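Long-range contacts in NTF2-like protein of unknown function (Prochlorococcus marinus, PDB 3HZP), which is of unknown function but has the NTF2-like fold, a cone of helices and curved sheet that in relatives often encloses a ligand pocket: residues 95-100 with 117-122; 62-67 with 82-87. All blocks are in the same frame, centred on the assembly; numbering follows the deposited sequence. Where two conformers were deposited one is given.

From the N terminus the chain passes through its helices and two short strands and then enters the long strand 57-72, whose middle, 62-67, pairs with 82-87 on strand 77-90; contact 2 thus closes a hairpin. The next strand, 93-108, turns back beside 77-90, and contact 1 joins its early part, 95-100, to 117-122 at the end of strand 111-119, closing a second hairpin. The two contacts neither nest nor cross, since contact 2 is complete before contact 1 begins. They meet where strands 77-90 and 93-108 are neighbours: D96 forms a salt bridge with K87, and L98 packs on T83. Together they tie four successive antiparallel strands of the sheet.

Contact 1: residues 95-100 with 117-122; sequences NDDLPT and MQRSSG
P99 lays its ring over one face of the R119 guanidinium, with CG above the centre of the group and 3.7 Å from CZ of R119. R119 forms an end-on, two-nitrogen salt bridge with D97, tip to tip, the carboxylate and guanidinium planes 30° apart. R119 NH2 reaches D97 OD1 at 2.9 Å in an almost straight bond, while NH1 binds OD2 at 2.8 Å; both oxygens use syn lone pairs. The bend at chi3 (-72°) turns NE back, and NE and NH2 both donate to the carbonyl O of S120, which fixes the rotation of the group. An alanine in place of R119 would probably leave the D97 carboxylate without its charged mate and P99 CG without its flat partner. The pairing belongs to the antiparallel hairpin of strands 93-108 and 111-119 in the NTF2-like sheet, here at the end where strand 111-119 gives way to a loop. S120 N donates to T100 O at 3.0 Å, but the return bond from T100 N goes to the side-chain OG of S120, at 2.9 Å. That hydroxyl in turn donates to S121 O. Beyond it, L98 N binds G122 O at 2.7 Å. R119 NH1 also bonds a pentaethylene glycol, probably from the crystallisation liquor, while T100 OG1 bonds G40 O of the second subunit.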
loop_
_atom_site.group_PDB
_atom_site.type_symbol
_atom_site.label_atom_id
_atom_site.label_comp_id
_atom_site.label_asym_id
_atom_site.label_seq_id
_atom_site.Cartn_x
_atom_site.Cartn_y
_atom_site.Cartn_z
ATOM N N ASN A 95 9.940 13.476 -16.893
ATOM C CA ASN A 95 10.297 12.418 -15.971
ATOM C C ASN A 95 9.580 11.130 -16.328
ATOM O O ASN A 95 8.455 11.172 -16.790
ATOM C CB ASN A 95 9.807 12.807 -14.592
ATOM C CG ASN A 95 10.493 14.022 -14.058
ATOM O OD1 ASN A 95 11.607 13.926 -13.536
ATOM N ND2 ASN A 95 9.842 15.185 -14.188
ATOM N N ASP A 96 10.236 10.003 -16.087
ATOM C CA ASP A 96 9.623 8.693 -16.111
ATOM C C ASP A 96 9.298 8.353 -14.651
ATOM O O ASP A 96 10.003 8.799 -13.724
ATOM C CB ASP A 96 10.573 7.634 -16.681
ATOM C CG ASP A 96 10.837 7.805 -18.183
ATOM O OD1 ASP A 96 9.932 8.198 -18.915
ATOM O OD2 ASP A 96 11.967 7.518 -18.621
ATOM N N ASP A 97 8.243 7.580 -14.449
ATOM C CA ASP A 97 7.803 7.222 -13.118
ATOM C C ASP A 97 7.326 5.776 -13.182
ATOM O O ASP A 97 6.498 5.411 -14.038
ATOM C CB ASP A 97 6.651 8.157 -12.724
ATOM C CG ASP A 97 6.203 7.991 -11.306
ATOM O OD1 ASP A 97 7.022 8.053 -10.373
ATOM O OD2 ASP A 97 4.975 7.860 -11.132
ATOM N N LEU A 98 7.805 4.957 -12.259
ATOM C CA LEU A 98 7.525 3.532 -12.267
ATOM C C LEU A 98 7.327 2.994 -10.855
ATOM O O LEU A 98 8.197 2.252 -10.359
ATOM C CB LEU A 98 8.678 2.797 -12.971
ATOM C CG LEU A 98 8.359 1.399 -13.423
ATOM C CD1 LEU A 98 7.374 1.403 -14.613
ATOM C CD2 LEU A 98 9.684 0.712 -13.818
ATOM N N PRO A 99 6.257 3.416 -10.164
ATOM C CA PRO A 99 5.993 2.898 -8.810
ATOM C C PRO A 99 5.293 1.528 -8.827
ATOM O O PRO A 99 4.600 1.138 -9.785
ATOM C CB PRO A 99 5.039 3.911 -8.221
ATOM C CG PRO A 99 4.278 4.416 -9.430
ATOM C CD PRO A 99 5.291 4.466 -10.505
ATOM N N THR A 100 5.392 0.861 -7.689
ATOM C CA THR A 100 4.465 -0.188 -7.277
ATOM C C THR A 100 3.283 0.429 -6.543
ATOM O O THR A 100 3.471 1.281 -5.650
ATOM C CB THR A 100 5.148 -1.176 -6.315
ATOM O OG1 THR A 100 6.243 -1.793 -7.005
ATOM C CG2 THR A 100 4.171 -2.281 -5.820
HETATM N N MSE A 117 -5.555 3.522 -2.222
HETATM C CA MSE A 117 -4.388 3.361 -3.090
HETATM C C MSE A 117 -3.134 3.919 -2.393
HETATM O O MSE A 117 -3.167 5.052 -1.925
HETATM C CB MSE A 117 -4.595 4.081 -4.414
HETATM C CG MSE A 117 -3.437 3.936 -5.401
HETATM SE SE MSE A 117 -3.741 4.766 -7.132
HETATM C CE MSE A 117 -5.129 3.508 -7.717
ATOM N N GLN A 118 -2.070 3.115 -2.353
ATOM C CA GLN A 118 -0.771 3.544 -1.881
ATOM C C GLN A 118 0.246 3.280 -2.963
ATOM O O GLN A 118 0.299 2.187 -3.526
ATOM C CB GLN A 118 -0.385 2.812 -0.579
ATOM C CG GLN A 118 1.014 3.189 -0.055
ATOM C CD GLN A 118 1.277 2.879 1.397
ATOM O OE1 GLN A 118 0.384 2.425 2.118
ATOM N NE2 GLN A 118 2.474 3.175 1.859
ATOM N N ARG A 119 1.085 4.268 -3.222
ATOM C CA ARG A 119 2.156 4.148 -4.195
ATOM C C ARG A 119 3.531 4.309 -3.592
ATOM O O ARG A 119 3.720 5.043 -2.625
ATOM C CB ARG A 119 2.011 5.140 -5.358
ATOM C CG ARG A 119 2.108 6.601 -4.984
ATOM C CD ARG A 119 2.501 7.474 -6.176
ATOM N NE ARG A 119 3.885 7.263 -6.533
ATOM C CZ ARG A 119 4.444 7.616 -7.680
ATOM N NH1 ARG A 119 3.738 8.240 -8.607
ATOM N NH2 ARG A 119 5.713 7.342 -7.902
ATOM N N SER A 120 4.504 3.674 -4.234
ATOM C CA SER A 120 5.900 3.761 -3.843
ATOM C C SER A 120 6.581 4.925 -4.567
ATOM O O SER A 120 5.979 5.574 -5.409
ATOM C CB SER A 120 6.640 2.461 -4.170
ATOM O OG SER A 120 6.820 2.293 -5.587
ATOM N N SER A 121 7.862 5.115 -4.295
ATOM C CA SER A 121 8.682 5.946 -5.157
ATOM C C SER A 121 8.689 5.356 -6.588
ATOM O O SER A 121 8.314 4.190 -6.857
ATOM C CB SER A 121 10.081 6.099 -4.539
ATOM O OG SER A 121 10.036 6.879 -3.340
ATOM N N GLY A 122 9.074 6.197 -7.541
ATOM C CA GLY A 122 8.925 5.826 -8.939
ATOM C C GLY A 122 10.109 5.222 -9.649
ATOM O O GLY A 122 10.143 5.272 -10.876
#

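Contact 2: residues 62-67 with 82-87; sequences AEITKV and FTLGSK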
loop_
_atom_site.group_PDB
_atom_site.type_symbol
_atom_site.label_atom_id
_atom_site.label_comp_id
_atom_site.label_asym_id
_atom_site.label_seq_id
_atom_site.Cartn_x
_atom_site.Cartn_y
_atom_site.Cartn_z
ATOM N N ALA A 62 0.292 7.341 -19.254
ATOM C CA ALA A 62 0.250 6.467 -18.097
ATOM C C ALA A 62 -0.309 5.128 -18.541
ATOM O O ALA A 62 -1.194 5.050 -19.387
ATOM C CB ALA A 62 -0.642 7.039 -16.966
ATOM N N GLU A 63 0.245 4.067 -18.008
ATOM C CA GLU A 63 -0.251 2.754 -18.365
ATOM C C GLU A 63 -0.190 1.797 -17.198
ATOM O O GLU A 63 0.653 1.934 -16.295
ATOM C CB GLU A 63 0.579 2.184 -19.472
ATOM C CG GLU A 63 1.970 1.965 -19.116
ATOM C CD GLU A 63 2.756 1.171 -20.167
ATOM O OE1 GLU A 63 2.680 1.488 -21.391
ATOM O OE2 GLU A 63 3.519 0.255 -19.770
ATOM N N ILE A 64 -1.089 0.826 -17.212
ATOM C CA ILE A 64 -1.006 -0.310 -16.279
ATOM C C ILE A 64 0.013 -1.276 -16.902
ATOM O O ILE A 64 -0.331 -2.116 -17.746
ATOM C CB ILE A 64 -2.395 -0.955 -16.018
ATOM C CG1 ILE A 64 -3.448 0.082 -15.545
ATOM C CG2 ILE A 64 -2.241 -2.081 -14.979
ATOM C CD1 ILE A 64 -3.095 0.879 -14.242
ATOM N N THR A 65 1.276 -1.151 -16.541
ATOM C CA THR A 65 2.348 -1.908 -17.132
ATOM C C THR A 65 2.248 -3.409 -16.835
ATOM O O THR A 65 2.435 -4.261 -17.707
ATOM C CB THR A 65 3.701 -1.368 -16.686
ATOM O OG1 THR A 65 3.757 0.025 -17.048
ATOM C CG2 THR A 65 4.838 -2.094 -17.350
ATOM N N LYS A 66 1.989 -3.732 -15.575
ATOM C CA LYS A 66 1.957 -5.126 -15.158
ATOM C C LYS A 66 1.146 -5.244 -13.896
ATOM O O LYS A 66 1.361 -4.456 -12.958
ATOM C CB LYS A 66 3.377 -5.670 -14.880
ATOM C CG LYS A 66 3.426 -7.183 -14.583
ATOM C CD LYS A 66 3.036 -7.995 -15.769
ATOM C CE LYS A 66 2.854 -9.470 -15.409
ATOM N NZ LYS A 66 4.042 -10.013 -14.750
ATOM N N VAL A 67 0.232 -6.206 -13.876
ATOM C CA VAL A 67 -0.512 -6.562 -12.692
ATOM C C VAL A 67 0.207 -7.709 -12.015
ATOM O O VAL A 67 0.429 -8.768 -12.612
ATOM C CB VAL A 67 -1.976 -6.911 -13.000
ATOM C CG1 VAL A 67 -2.688 -7.442 -11.767
ATOM C CG2 VAL A 67 -2.698 -5.701 -13.607
ATOM N N PHE A 82 -0.124 -3.392 -8.877
ATOM C CA PHE A 82 0.392 -3.206 -10.212
ATOM C C PHE A 82 1.519 -2.228 -10.255
ATOM O O PHE A 82 1.754 -1.466 -9.311
ATOM C CB PHE A 82 -0.774 -2.750 -11.142
ATOM C CG PHE A 82 -1.426 -1.462 -10.725
ATOM C CD1 PHE A 82 -2.417 -1.459 -9.766
ATOM C CD2 PHE A 82 -1.053 -0.248 -11.287
ATOM C CE1 PHE A 82 -3.020 -0.287 -9.367
ATOM C CE2 PHE A 82 -1.651 0.930 -10.860
ATOM C CZ PHE A 82 -2.625 0.910 -9.941
ATOM N N THR A 83 2.266 -2.258 -11.357
ATOM C CA THR A 83 3.253 -1.239 -11.672
ATOM C C THR A 83 2.611 -0.283 -12.643
ATOM O O THR A 83 2.007 -0.703 -13.640
ATOM C CB THR A 83 4.475 -1.852 -12.323
ATOM O OG1 THR A 83 5.119 -2.720 -11.395
ATOM C CG2 THR A 83 5.475 -0.740 -12.729
ATOM N N LEU A 84 2.678 0.995 -12.314
ATOM C CA LEU A 84 2.102 2.073 -13.120
ATOM C C LEU A 84 3.260 2.760 -13.826
ATOM O O LEU A 84 4.163 3.291 -13.178
ATOM C CB LEU A 84 1.386 3.066 -12.231
ATOM C CG LEU A 84 0.763 4.263 -12.944
ATOM C CD1 LEU A 84 -0.417 3.807 -13.696
ATOM C CD2 LEU A 84 0.378 5.379 -11.915
ATOM N N GLY A 85 3.299 2.740 -15.144
ATOM C CA GLY A 85 4.378 3.397 -15.885
ATOM C C GLY A 85 3.882 4.701 -16.469
ATOM O O GLY A 85 2.924 4.682 -17.239
ATOM N N SER A 86 4.473 5.832 -16.064
ATOM C CA SER A 86 4.043 7.127 -16.524
ATOM C C SER A 86 5.183 7.966 -17.009
ATOM O O SER A 86 6.337 7.782 -16.613
ATOM C CB SER A 86 3.362 7.932 -15.428
ATOM O OG SER A 86 2.267 7.219 -14.920
ATOM N N LYS A 87 4.836 8.909 -17.889
ATOM C CA LYS A 87 5.712 9.988 -18.261
ATOM C C LYS A 87 5.015 11.289 -17.936
ATOM O O LYS A 87 3.853 11.444 -18.261
ATOM C CB LYS A 87 6.039 9.924 -19.764
ATOM C CG LYS A 87 6.759 8.655 -20.172
ATOM C CD LYS A 87 7.082 8.604 -21.669
ATOM C CE LYS A 87 7.978 7.435 -21.997
ATOM N NZ LYS A 87 9.416 7.738 -21.603
#
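E63 and G85 form an antiparallel hydrogen-bonded pair, E63 N donating to G85 O at 2.9 Å and G85 N returning to E63 O at 3.0 Å. Farther along, T83 O accepts a weak bond from T65 N, whereas T83 N gives a much straighter one (162°) to K66 O. T65 and K66 therefore both face T83, a classic beta bulge that shifts the register by one residue between I64 and K66. The extra residue, T65, has a helix-like backbone. Weaker CA-H...O contacts, from A62 CA to G85 O and from L84 CA to E63 O, accompany the regular pairing. The bulge lies in the antiparallel hairpin of strands 57-72 and 77-90, part of the curved mixed sheet of the NTF2-like fold, in which 57-72 is an outermost strand within the chain.

Apolar contacts gather on the face bearing I64, V67, F82 and L84. I64 CD1 approaches the F82 ring obliquely, 3.7 Å from CE2 of F82, and lies 4.0 Å from L84 CD1. With chi1 60°, F82 CG sits between its backbone N and carbonyl carbon, which carries it away from V67 and toward I64. V67 CG2 lies 4.3 Å from F82 CB. L12 of helix 4-15 packs on both I64 and F82. At the other end of this face A62 CB rests 3.6 Å from S86 OG.

Polar side chains, E63, K66 and T83, mark the opposite face, with the bulge residue T65 beside them. T65 OG1 donates to E63 OE2 at 2.7 Å, on that oxygen's anti lone pair, linking the bulge residue back to E63 in the same strand. T65 OG1 also lies 3.6 Å from G85 CA, where the glycine has no side chain to intrude. T83 OG1 is hydrogen-bonded to H68 NE2.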